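Local coordinates for PAN2-PAN3 deadenylation complex catalytic subunit pan2 (Neurospora crassa, PDB 4CZW), which probably serves as the catalytic, metal-dependent exonuclease subunit of the PAN deadenylation complex, shortening the poly(A) tails of mRNA to release 5'-AMP, at residues G234-A239 against K258-I263. Sequence-based numbering, arbitrary orientation.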
loop_
_atom_site.group_PDB
_atom_site.type_symbol
_atom_site.label_atom_id
_atom_site.label_comp_id
_atom_site.label_asym_id
_atom_site.label_seq_id
_atom_site.Cartn_x
_atom_site.Cartn_y
_atom_site.Cartn_z
ATOM N N GLY A 234 -5.498 26.431 -10.913
ATOM C CA GLY A 234 -5.018 25.146 -11.385
ATOM C C GLY A 234 -6.100 24.326 -12.058
ATOM O O GLY A 234 -5.877 23.739 -13.116
ATOM N N LEU A 235 -7.276 24.285 -11.440
ATOM C CA LEU A 235 -8.401 23.521 -11.967
ATOM C C LEU A 235 -8.887 24.072 -13.306
ATOM O O LEU A 235 -9.131 23.316 -14.247
ATOM C CB LEU A 235 -9.553 23.508 -10.960
ATOM C CG LEU A 235 -9.339 22.679 -9.691
ATOM C CD1 LEU A 235 -10.339 23.064 -8.617
ATOM C CD2 LEU A 235 -9.453 21.200 -10.006
ATOM N N GLU A 236 -9.024 25.391 -13.384
ATOM C CA GLU A 236 -9.509 26.041 -14.597
ATOM C C GLU A 236 -8.395 26.218 -15.623
ATOM O O GLU A 236 -7.213 26.105 -15.297
ATOM C CB GLU A 236 -10.132 27.396 -14.258
ATOM C CG GLU A 236 -11.350 27.306 -13.353
ATOM C CD GLU A 236 -11.903 28.666 -12.983
ATOM O OE1 GLU A 236 -11.165 29.666 -13.120
ATOM O OE2 GLU A 236 -13.075 28.738 -12.558
ATOM N N ASN A 237 -8.780 26.496 -16.865
ATOM C CA ASN A 237 -7.818 26.695 -17.943
ATOM C C ASN A 237 -8.407 27.502 -19.097
ATOM O O ASN A 237 -9.143 26.967 -19.926
ATOM C CB ASN A 237 -7.310 25.346 -18.459
ATOM C CG ASN A 237 -6.070 25.478 -19.330
ATOM O OD1 ASN A 237 -5.731 26.566 -19.797
ATOM N ND2 ASN A 237 -5.391 24.360 -19.558
ATOM N N GLU A 238 -8.079 28.788 -19.141
ATOM C CA GLU A 238 -8.466 29.641 -20.257
ATOM C C GLU A 238 -7.247 29.951 -21.118
ATOM O O GLU A 238 -6.176 30.260 -20.599
ATOM C CB GLU A 238 -9.107 30.938 -19.759
ATOM C CG GLU A 238 -10.430 30.748 -19.035
ATOM C CD GLU A 238 -11.045 32.063 -18.594
ATOM O OE1 GLU A 238 -10.369 33.107 -18.714
ATOM O OE2 GLU A 238 -12.204 32.053 -18.129
ATOM N N ALA A 239 -7.415 29.866 -22.434
ATOM C CA ALA A 239 -6.305 30.092 -23.352
ATOM C C ALA A 239 -6.788 30.525 -24.732
ATOM O O ALA A 239 -7.940 30.292 -25.102
ATOM C CB ALA A 239 -5.452 28.837 -23.464
ATOM N N LYS A 258 -11.740 25.486 -20.178
ATOM C CA LYS A 258 -12.047 24.201 -19.565
ATOM C C LYS A 258 -13.317 24.292 -18.728
ATOM O O LYS A 258 -13.301 24.811 -17.611
ATOM C CB LYS A 258 -10.878 23.719 -18.704
ATOM C CG LYS A 258 -11.046 22.307 -18.168
ATOM C CD LYS A 258 -9.778 21.815 -17.492
ATOM C CE LYS A 258 -9.900 20.353 -17.089
ATOM N NZ LYS A 258 -8.637 19.826 -16.500
ATOM N N ILE A 259 -14.418 23.790 -19.277
ATOM C CA ILE A 259 -15.698 23.802 -18.579
ATOM C C ILE A 259 -15.755 22.670 -17.560
ATOM O O ILE A 259 -15.756 21.496 -17.925
ATOM C CB ILE A 259 -16.878 23.666 -19.557
ATOM C CG1 ILE A 259 -16.732 24.658 -20.713
ATOM C CG2 ILE A 259 -18.198 23.870 -18.831
ATOM C CD1 ILE A 259 -16.687 26.107 -20.276
ATOM N N ILE A 260 -15.810 23.032 -16.283
ATOM C CA ILE A 260 -15.758 22.050 -15.205
ATOM C C ILE A 260 -17.149 21.690 -14.688
ATOM O O ILE A 260 -17.920 22.561 -14.285
ATOM C CB ILE A 260 -14.895 22.565 -14.037
ATOM C CG1 ILE A 260 -13.483 22.886 -14.535
ATOM C CG2 ILE A 260 -14.853 21.545 -12.910
ATOM C CD1 ILE A 260 -12.566 23.448 -13.476
ATOM N N PHE A 261 -17.459 20.396 -14.702
ATOM C CA PHE A 261 -18.766 19.908 -14.277
ATOM C C PHE A 261 -18.742 19.393 -12.841
ATOM O O PHE A 261 -19.549 19.811 -12.010
ATOM C CB PHE A 261 -19.249 18.803 -15.219
ATOM C CG PHE A 261 -19.341 19.229 -16.656
ATOM C CD1 PHE A 261 -19.887 20.455 -16.996
ATOM C CD2 PHE A 261 -18.873 18.407 -17.666
ATOM C CE1 PHE A 261 -19.972 20.850 -18.317
ATOM C CE2 PHE A 261 -18.952 18.797 -18.990
ATOM C CZ PHE A 261 -19.503 20.019 -19.316
ATOM N N ASN A 262 -17.818 18.481 -12.556
ATOM C CA ASN A 262 -17.708 17.900 -11.222
ATOM C C ASN A 262 -16.276 17.831 -10.707
ATOM O O ASN A 262 -15.330 17.674 -11.477
ATOM C CB ASN A 262 -18.317 16.496 -11.200
ATOM C CG ASN A 262 -19.821 16.515 -11.028
ATOM O OD1 ASN A 262 -20.325 16.633 -9.911
ATOM N ND2 ASN A 262 -20.547 16.393 -12.133
ATOM N N ILE A 263 -16.135 17.953 -9.392
ATOM C CA ILE A 263 -14.853 17.773 -8.727
ATOM C C ILE A 263 -14.842 16.423 -8.011
ATOM O O ILE A 263 -15.863 15.997 -7.472
ATOM C CB ILE A 263 -14.570 18.907 -7.724
ATOM C CG1 ILE A 263 -15.761 19.092 -6.782
ATOM C CG2 ILE A 263 -14.278 20.206 -8.462
ATOM C CD1 ILE A 263 -15.551 20.156 -5.734
#
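At the open end of the antiparallel hairpin made by strands 238-245 and 250-262, the pairing runs out just where helix 227-235 hands the chain over to the first strand, a good example of how two strands part and side chains take over from backbone bonds. The one hydrogen bond between 234-239 and 258-263 runs from K258 N to N237 O at 3.0 Å. It is somewhat bent, 147° at the hydrogen, and the donor sits above the carbonyl plane. Next to it, N237 CB and K258 CB meet at 3.9 Å. Both residues set CG anti to the backbone N, and both side chains touch Y186 on the neighbouring strand 183-190.

Beyond this pair the backbones diverge. K258 stretches out with every torsion near 180°, so that its CD passes 3.6 Å from L235 O at the end of the helix, while its NZ travels on to a hydrogen bond with T203 OG1. I260 reaches across from two residues further along the same strand, its CB also directed toward 234-239. With CG1 beside its backbone N (chi1 -58°) and CD1 extended from there, that methyl ends 3.5 Å from L235 O and 3.9 Å from L235 CB. E236, already out of helical geometry, crosses I260 at about a right angle, with E236 CG 4.0 Å from I260 CD1; its OE2 makes a salt bridge with K232 and accepts a hydrogen bond from V301 N.

Within the USP-like domain, which probably acts as a scaffold, the helix end thus meets the strand, beyond the single backbone bond, mainly through aliphatic carbon of I260 and K258: I260 CD1 and K258 CD lie beside L235 O, and the charged tips of E236 and K258 find their partners elsewhere.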